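PDB 5LXZ: secreted protein from Streptomyces lividans TK24, which binds copper and, as a galactose oxidase-like member of the AA5 copper-radical family, probably works as an oxidase. Local coordinates for residues A[73-78]-A[225-230]; A[361-366]-A[387-392]. The protein carries 1 engineered substitution. All blocks are in the same frame, centred on the assembly; numbering follows the deposited sequence.

Contact 1 (A[73-78]-A[225-230]); sequences PTPSDL and DAFEFD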
ATOM      1  N   PRO A  73      -4.067  17.493 -14.555  1.00 13.19           N
ATOM      2  CA  PRO A  73      -2.747  18.054 -14.303  1.00 13.70           C
ATOM      3  C   PRO A  73      -2.172  17.589 -12.961  1.00 13.13           C
ATOM      4  O   PRO A  73      -2.887  17.643 -11.940  1.00 14.15           O
ATOM      5  CB  PRO A  73      -2.996  19.571 -14.261  1.00 14.42           C
ATOM      6  CG  PRO A  73      -4.295  19.779 -14.921  1.00 14.64           C
ATOM      7  CD  PRO A  73      -5.095  18.526 -14.753  1.00 14.46           C
ATOM      8  N   THR A  74      -0.953  17.085 -13.011  1.00 12.15           N
ATOM      9  CA  THR A  74      -0.306  16.451 -11.870  1.00 12.59           C
ATOM     10  C   THR A  74       0.891  17.292 -11.476  1.00 13.86           C
ATOM     11  O   THR A  74       1.886  17.332 -12.206  1.00 13.55           O
ATOM     12  CB  THR A  74       0.050  15.011 -12.205  1.00 12.43           C
ATOM     13  OG1 THR A  74      -1.160  14.392 -12.650  1.00 12.25           O
ATOM     14  CG2 THR A  74       0.594  14.285 -10.983  1.00 12.16           C
ATOM     15  N   PRO A  75       0.825  17.949 -10.308  1.00 15.27           N
ATOM     16  CA  PRO A  75       1.819  18.972  -9.964  1.00 15.96           C
ATOM     17  C   PRO A  75       3.177  18.475  -9.476  1.00 15.88           C
ATOM     18  O   PRO A  75       4.175  19.230  -9.508  1.00 18.68           O
ATOM     19  CB  PRO A  75       1.098  19.754  -8.854  1.00 17.30           C
ATOM     20  CG  PRO A  75       0.276  18.705  -8.177  1.00 18.21           C
ATOM     21  CD  PRO A  75      -0.275  17.915  -9.327  1.00 17.04           C
ATOM     22  N   SER A  76       3.244  17.229  -9.007  1.00 14.23           N
ATOM     23  CA  SER A  76       4.462  16.659  -8.428  1.00 13.20           C
ATOM     24  C   SER A  76       4.494  15.186  -8.786  1.00 12.24           C
ATOM     25  O   SER A  76       3.503  14.658  -9.258  1.00 12.04           O
ATOM     26  CB  SER A  76       4.458  16.767  -6.882  1.00 15.15           C
ATOM     27  OG  SER A  76       4.452  18.115  -6.520  1.00 18.51           O
ATOM     28  N   ASP A  77       5.616  14.547  -8.506  1.00 11.76           N
ATOM     29  CA  ASP A  77       5.741  13.122  -8.783  1.00 11.86           C
ATOM     30  C   ASP A  77       5.051  12.313  -7.678  1.00 12.35           C
ATOM     31  O   ASP A  77       5.708  11.870  -6.737  1.00 12.93           O
ATOM     32  CB  ASP A  77       7.178  12.656  -8.958  1.00 11.26           C
ATOM     33  CG  ASP A  77       7.251  11.372  -9.730  1.00 11.77           C
ATOM     34  OD1 ASP A  77       6.175  10.766  -9.912  1.00 12.07           O
ATOM     35  OD2 ASP A  77       8.347  10.968 -10.190  1.00 12.60           O
ATOM     36  N   LEU A  78       3.763  12.083  -7.890  1.00 12.78           N
ATOM     37  CA  LEU A  78       2.888  11.416  -6.900  1.00 14.65           C
ATOM     38  C   LEU A  78       2.962   9.913  -6.914  1.00 16.21           C
ATOM     39  O   LEU A  78       2.256   9.249  -6.176  1.00 17.32           O
ATOM     40  CB  LEU A  78       1.466  11.871  -7.075  1.00 15.72           C
ATOM     41  CG  LEU A  78       1.300  13.362  -6.921  1.00 18.04           C
ATOM     42  CD1 LEU A  78      -0.173  13.692  -7.062  1.00 21.04           C
ATOM     43  CD2 LEU A  78       1.914  13.907  -5.636  1.00 18.86           C
ATOM     44  N   ASP A 225       5.807  17.009  -0.357  1.00 10.46           N
ATOM     45  CA  ASP A 225       4.597  17.577  -0.919  1.00 10.97           C
ATOM     46  C   ASP A 225       3.330  16.898  -0.446  1.00 10.55           C
ATOM     47  O   ASP A 225       3.297  15.661  -0.338  1.00 10.61           O
ATOM     48  CB  ASP A 225       4.595  17.486  -2.444  1.00 12.75           C
ATOM     49  CG  ASP A 225       5.782  18.175  -3.102  1.00 15.24           C
ATOM     50  OD1 ASP A 225       6.886  18.265  -2.519  1.00 16.25           O
ATOM     51  OD2 ASP A 225       5.609  18.595  -4.276  1.00 18.89           O
ATOM     52  N   ALA A 226       2.284  17.670  -0.238  1.00  8.86           N
ATOM     53  CA  ALA A 226       0.973  17.151   0.077  1.00  9.14           C
ATOM     54  C   ALA A 226      -0.131  17.895  -0.619  1.00  8.65           C
ATOM     55  O   ALA A 226      -0.067  19.146  -0.782  1.00  8.83           O
ATOM     56  CB  ALA A 226       0.743  17.168   1.560  1.00  8.97           C
ATOM     57  N   PHE A 227      -1.183  17.171  -0.987  1.00  7.94           N
ATOM     58  CA  PHE A 227      -2.310  17.763  -1.688  1.00  8.67           C
ATOM     59  C   PHE A 227      -3.593  17.124  -1.176  1.00  8.81           C
ATOM     60  O   PHE A 227      -3.571  16.020  -0.653  1.00  9.15           O
ATOM     61  CB  PHE A 227      -2.230  17.442  -3.192  1.00  8.78           C
ATOM     62  CG  PHE A 227      -0.984  17.922  -3.856  1.00  9.49           C
ATOM     63  CD1 PHE A 227       0.180  17.176  -3.818  1.00 10.17           C
ATOM     64  CD2 PHE A 227      -0.951  19.196  -4.420  1.00 10.48           C
ATOM     65  CE1 PHE A 227       1.350  17.646  -4.399  1.00 10.67           C
ATOM     66  CE2 PHE A 227       0.237  19.673  -4.968  1.00 10.80           C
ATOM     67  CZ  PHE A 227       1.359  18.902  -4.973  1.00 11.24           C
ATOM     68  N   GLU A 228      -4.707  17.806  -1.348  1.00  9.31           N
ATOM     69  CA  GLU A 228      -5.996  17.169  -1.280  1.00  9.80           C
ATOM     70  C   GLU A 228      -6.530  17.059  -2.694  1.00 10.00           C
ATOM     71  O   GLU A 228      -6.611  18.059  -3.388  1.00 10.63           O
ATOM     72  CB  GLU A 228      -6.947  17.918  -0.394  1.00 10.23           C
ATOM     73  CG  GLU A 228      -6.586  17.889   1.085  1.00 10.56           C
ATOM     74  CD  GLU A 228      -7.626  18.566   1.967  1.00 11.21           C
ATOM     75  OE1 GLU A 228      -8.775  18.804   1.489  1.00 12.18           O
ATOM     76  OE2 GLU A 228      -7.340  18.854   3.147  1.00 11.62           O
ATOM     77  N   PHE A 229      -6.886  15.868  -3.157  1.00  9.11           N
ATOM     78  CA  PHE A 229      -7.525  15.761  -4.456  1.00  9.63           C
ATOM     79  C   PHE A 229      -9.012  15.968  -4.224  1.00  9.60           C
ATOM     80  O   PHE A 229      -9.638  15.222  -3.462  1.00  9.54           O
ATOM     81  CB  PHE A 229      -7.307  14.402  -5.125  1.00  9.56           C
ATOM     82  CG  PHE A 229      -7.871  14.364  -6.501  1.00  9.87           C
ATOM     83  CD1 PHE A 229      -7.138  14.949  -7.552  1.00 10.62           C
ATOM     84  CD2 PHE A 229      -9.164  13.888  -6.769  1.00 10.42           C
ATOM     85  CE1 PHE A 229      -7.643  14.972  -8.840  1.00 10.44           C
ATOM     86  CE2 PHE A 229      -9.660  13.947  -8.081  1.00 10.92           C
ATOM     87  CZ  PHE A 229      -8.895  14.471  -9.096  1.00 11.50           C
ATOM     88  N   ASP A 230      -9.577  16.973  -4.887  1.00 10.16           N
ATOM     89  CA  ASP A 230     -10.983  17.306  -4.768  1.00 11.47           C
ATOM     90  C   ASP A 230     -11.729  16.608  -5.913  1.00 11.44           C
ATOM     91  O   ASP A 230     -11.514  16.945  -7.087  1.00 11.20           O
ATOM     92  CB  ASP A 230     -11.108  18.839  -4.834  1.00 12.36           C
ATOM     93  CG  ASP A 230     -12.532  19.329  -4.778  1.00 14.28           C
ATOM     94  OD1 ASP A 230     -13.454  18.612  -5.162  1.00 15.21           O
ATOM     95  OD2 ASP A 230     -12.695  20.501  -4.358  1.00 18.96           O
TER
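Ser76 OG is gripped by one hydrogen bond, a short one: it donates to Asp225 OD2 across 2.6 Å. The hydroxyl lies beside its own backbone N and anti to the carbonyl carbon (chi1 -63°), which points it at Asp225, the residue just before strand 226-230. OD2 receives it on the anti lone pair, away from OD1. A serine suits this buried place because it is small and carries a donor, while the carboxylate is a strong acceptor; the partial negative charge of OD2 would probably tighten the bond. The same OG sits at the edge of the Phe227 ring, close to its plane, 3.5 Å from Phe227 CZ, so the slightly positive ring rim faces an oxygen.

Phe227 is the broad apolar surface of the contact, its CB directed toward loop 73-78 and CG anti to the carbonyl carbon (chi1 -59°). Pro75 meets it tip to tip: CG comes to 3.4 Å from both Phe227 CE2 and Phe227 CZ, a close approach; the compact pyrrolidine ring suits a place against an aromatic side chain. Leu78 crosses the aromatic side chain obliquely, its CD2 branch 4.0 Å from Phe227 CE1. Pro75 and Leu78 thus address different parts of the ring, with Ser76 between them along the chain.

Loop 73-78 leads from strand 69-71, an outermost strand of one antiparallel sheet, to strand 81-85 of the next, the kind of passage that joins successive blades of a beta-propeller. Pro75 and Leu78 also rest on Tyr236, and Leu78 on Val42 of the preceding sheet. Strand 226-230 itself runs antiparallel to both 91-102 and 235-238, with Phe227 hydrogen-bonded through its backbone to Ile93.

Contact 2 (A[361-366]-A[387-392]); sequences QDEKYM and DLKADD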
ATOM      1  N   GLN A 361     -17.183  -4.787  11.997  1.00  8.06           N
ATOM      2  CA  GLN A 361     -17.488  -4.950  13.407  1.00  8.70           C
ATOM      3  C   GLN A 361     -16.685  -6.063  14.084  1.00  9.57           C
ATOM      4  O   GLN A 361     -16.395  -5.958  15.278  1.00 10.34           O
ATOM      5  CB  GLN A 361     -18.980  -5.264  13.599  1.00  8.89           C
ATOM      6  CG  GLN A 361     -19.846  -4.032  13.480  1.00  9.23           C
ATOM      7  CD  GLN A 361     -20.409  -3.764  12.085  1.00  8.65           C
ATOM      8  OE1 GLN A 361     -19.871  -4.192  11.052  1.00  8.65           O
ATOM      9  NE2 GLN A 361     -21.561  -3.079  12.056  1.00  8.85           N
ATOM     10  N   ASP A 362     -16.400  -7.134  13.346  1.00 10.24           N
ATOM     11  CA  ASP A 362     -15.774  -8.312  13.966  1.00 10.95           C
ATOM     12  C   ASP A 362     -14.299  -8.123  14.272  1.00 10.52           C
ATOM     13  O   ASP A 362     -13.738  -8.904  15.036  1.00 10.16           O
ATOM     14  CB  ASP A 362     -16.004  -9.525  13.091  1.00 12.25           C
ATOM     15  CG  ASP A 362     -17.479  -9.924  13.002  1.00 14.99           C
ATOM     16  OD1 ASP A 362     -18.353  -9.379  13.724  1.00 18.20           O
ATOM     17  OD2 ASP A 362     -17.756 -10.780  12.155  1.00 21.73           O
ATOM     18  N   GLU A 363     -13.643  -7.115  13.683  1.00  9.50           N
ATOM     19  CA  GLU A 363     -12.214  -6.824  13.950  1.00 10.08           C
ATOM     20  C   GLU A 363     -11.331  -8.013  13.659  1.00  9.55           C
ATOM     21  O   GLU A 363     -10.357  -8.257  14.370  1.00  9.64           O
ATOM     22  CB  GLU A 363     -11.992  -6.294  15.374  1.00 11.44           C
ATOM     23  CG  GLU A 363     -12.892  -5.129  15.726  1.00 13.29           C
ATOM     24  CD  GLU A 363     -12.369  -4.302  16.895  1.00 15.56           C
ATOM     25  OE1 GLU A 363     -11.380  -3.511  16.712  1.00 16.11           O
ATOM     26  OE2 GLU A 363     -12.991  -4.436  18.006  1.00 17.93           O
ATOM     27  N   LYS A 364     -11.663  -8.723  12.576  1.00  8.42           N
ATOM     28  CA  LYS A 364     -10.823  -9.793  12.092  1.00  8.99           C
ATOM     29  C   LYS A 364     -10.030  -9.336  10.876  1.00  8.05           C
ATOM     30  O   LYS A 364     -10.605  -8.853   9.898  1.00  8.99           O
ATOM     31  CB  LYS A 364     -11.650 -11.018  11.734  1.00 10.37           C
ATOM     32  CG  LYS A 364     -12.280 -11.698  12.934  1.00 12.57           C
ATOM     33  CD  LYS A 364     -12.990 -12.978  12.517  1.00 14.75           C
ATOM     34  CE  LYS A 364     -13.739 -13.615  13.665  1.00 17.61           C
ATOM     35  NZ  LYS A 364     -14.133 -15.002  13.276  0.50 17.63           N
ATOM     36  N   TYR A 365      -8.709  -9.476  10.969  1.00  7.80           N
ATOM     37  CA  TYR A 365      -7.789  -8.988   9.926  1.00  8.14           C
ATOM     38  C   TYR A 365      -7.118 -10.162   9.282  1.00  8.34           C
ATOM     39  O   TYR A 365      -6.708 -11.066   9.997  1.00  9.45           O
ATOM     40  CB  TYR A 365      -6.742  -8.068  10.535  1.00  8.57           C
ATOM     41  CG  TYR A 365      -7.248  -6.760  11.001  1.00  9.12           C
ATOM     42  CD1 TYR A 365      -7.842  -6.617  12.236  1.00  9.87           C
ATOM     43  CD2 TYR A 365      -7.197  -5.661  10.178  1.00  9.32           C
ATOM     44  CE1 TYR A 365      -8.326  -5.387  12.656  1.00 10.59           C
ATOM     45  CE2 TYR A 365      -7.711  -4.450  10.585  1.00 10.23           C
ATOM     46  CZ  TYR A 365      -8.256  -4.318  11.807  1.00 10.11           C
ATOM     47  OH  TYR A 365      -8.750  -3.086  12.235  1.00 12.03           O
ATOM     48  N   MET A 366      -7.003 -10.155   7.972  1.00  7.17           N
ATOM     49  CA  MET A 366      -6.343 -11.218   7.225  1.00  7.72           C
ATOM     50  C   MET A 366      -5.160 -10.667   6.471  1.00  7.02           C
ATOM     51  O   MET A 366      -5.265  -9.656   5.776  1.00  7.02           O
ATOM     52  CB  MET A 366      -7.315 -11.878   6.288  1.00  8.95           C
ATOM     53  CG  MET A 366      -6.662 -12.969   5.460  1.00 10.01           C
ATOM     54  SD  MET A 366      -7.705 -13.603   4.120  1.00 14.22           S
ATOM     55  CE  MET A 366      -8.528 -14.739   5.116  1.00 13.13           C
ATOM     56  N   ASP A 387      -8.018 -12.071  15.221  1.00  9.99           N
ATOM     57  CA  ASP A 387      -9.268 -11.571  15.784  1.00 10.61           C
ATOM     58  C   ASP A 387      -8.973 -10.608  16.928  1.00 11.58           C
ATOM     59  O   ASP A 387      -8.591 -11.045  18.043  1.00 12.22           O
ATOM     60  CB  ASP A 387     -10.129 -12.730  16.286  1.00 12.16           C
ATOM     61  CG  ASP A 387     -11.480 -12.269  16.832  1.00 13.27           C
ATOM     62  OD1 ASP A 387     -11.662 -11.105  17.151  1.00 15.04           O
ATOM     63  OD2 ASP A 387     -12.348 -13.182  16.912  1.00 16.66           O
ATOM     64  N   LEU A 388      -9.106  -9.326  16.693  1.00 12.31           N
ATOM     65  CA  LEU A 388      -8.717  -8.365  17.687  1.00 15.05           C
ATOM     66  C   LEU A 388      -9.745  -8.111  18.771  1.00 18.04           C
ATOM     67  O   LEU A 388      -9.498  -7.282  19.654  1.00 19.26           O
ATOM     68  CB  LEU A 388      -8.310  -7.082  17.027  1.00 16.21           C
ATOM     69  CG  LEU A 388      -7.207  -7.139  16.016  1.00 17.62           C
ATOM     70  CD1 LEU A 388      -6.678  -5.765  15.738  1.00 20.05           C
ATOM     71  CD2 LEU A 388      -6.095  -8.104  16.387  1.00 19.54           C
ATOM     72  N   LYS A 389     -10.875  -8.807  18.717  1.00 18.95           N
ATOM     73  CA  LYS A 389     -11.808  -8.790  19.854  1.00 22.25           C
ATOM     74  C   LYS A 389     -11.377  -9.724  20.975  1.00 23.58           C
ATOM     75  O   LYS A 389     -11.856  -9.577  22.095  1.00 25.20           O
ATOM     76  CB  LYS A 389     -13.261  -9.027  19.369  1.00 23.30           C
ATOM     77  CG  LYS A 389     -13.835  -7.699  18.862  1.00 24.64           C
ATOM     78  CD  LYS A 389     -15.324  -7.595  18.569  1.00 24.60           C
ATOM     79  CE  LYS A 389     -15.678  -6.134  18.304  1.00 24.10           C
ATOM     80  NZ  LYS A 389     -17.091  -5.964  17.908  0.50 25.63           N
ATOM     81  N   ALA A 390     -10.470 -10.664  20.702  1.00 23.48           N
ATOM     82  CA  ALA A 390      -9.960 -11.553  21.733  1.00 26.30           C
ATOM     83  C   ALA A 390      -9.156 -10.785  22.794  1.00 27.95           C
ATOM     84  O   ALA A 390      -8.512  -9.737  22.513  1.00 27.52           O
ATOM     85  CB  ALA A 390      -9.139 -12.676  21.106  1.00 25.82           C
ATOM     86  N   ASP A 391      -9.199 -11.282  24.031  1.00 34.17           N
ATOM     87  CA  ASP A 391      -8.388 -10.688  25.115  1.00 37.11           C
ATOM     88  C   ASP A 391      -6.901 -10.883  24.871  1.00 35.20           C
ATOM     89  O   ASP A 391      -6.121  -9.955  25.113  1.00 35.75           O
ATOM     90  CB  ASP A 391      -8.774 -11.255  26.491  1.00 41.98           C
ATOM     91  CG  ASP A 391     -10.174 -10.827  26.927  1.00 46.44           C
ATOM     92  OD1 ASP A 391     -10.536  -9.643  26.717  1.00 50.08           O
ATOM     93  OD2 ASP A 391     -10.911 -11.678  27.474  1.00 51.76           O
ATOM     94  N   ASP A 392      -6.535 -12.086  24.401  1.00 33.72           N
ATOM     95  CA  ASP A 392      -5.171 -12.416  23.974  1.00 31.32           C
ATOM     96  C   ASP A 392      -5.196 -12.675  22.449  1.00 23.96           C
ATOM     97  O   ASP A 392      -5.307 -13.823  22.004  1.00 24.32           O
ATOM     98  CB  ASP A 392      -4.626 -13.650  24.715  1.00 35.09           C
ATOM     99  CG  ASP A 392      -4.214 -13.342  26.154  1.00 42.15           C
ATOM    100  OD1 ASP A 392      -4.798 -12.411  26.764  1.00 45.64           O
ATOM    101  OD2 ASP A 392      -3.296 -14.038  26.671  1.00 46.46           O
TER
HETATM  102  O   HOH W   1     -14.548 -11.079  16.260  1.00 19.07           O
HETATM  103  O   HOH W   2     -18.652  -8.244  16.286  1.00 31.83           O
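In a four-stranded antiparallel sheet of beta-propeller blade type, second strand 364-368 lies beside third strand 383-387, and this contact forms where the third strand runs out into a type I turn, Asp387 to Ala390. Lys364 and Asp387 are a non-hydrogen-bonded pair. Just beyond it, Leu388 N donates to Glu363 O over 2.8 Å, nearly straight at 170°.

Asp387 shapes the turn: its CG is anti to the backbone N (chi1 -178°), and OD1 accepts from Lys389 N at 2.9 Å, an Asx turn that uses the anti lone pair. OD1 also takes a weak bond from a water that donates to Asp362 O. An alanine here would probably leave the turn less firmly fixed, since the Asx bond and this water link would be lost.

Leucine suits position 388, where its CD1 meets the buried Tyr365 ring at CE1, 3.5 Å away, the two side chains crossing at about a right angle. Glu363, whose OE1 is held by Gln305 N, lies across the aliphatic part of Lys389, with OE2 3.2 Å from Lys389 CE. A lysine suits this place, since its extended chain carries NZ to Gln361 O at 2.7 Å, above the carbonyl plane. A second water, accepting from Lys389 NZ at 3.2 Å, donates to Asp362 OD1.

In the fold
From the N terminus, contact 1 comes first and closes a long loop: 146 residues separate its segments, a span that takes in most or all of the GlxA beta barrel domain. It ties the passage between two sheets to strand 226-230, which pairs with 91-102 after the chain has returned to that sheet through 218-222. Contact 2 opens only after contact 1 has closed, so the two are in series and neither nest nor cross. Its loop is short, 20 residues, and stays within one four-stranded sheet, joining the start of strand 364-368 to the turn that leaves strand 383-387. The centres of contact 1 and contact 2 are about 36 Å apart, on opposite sides of the chain's centre.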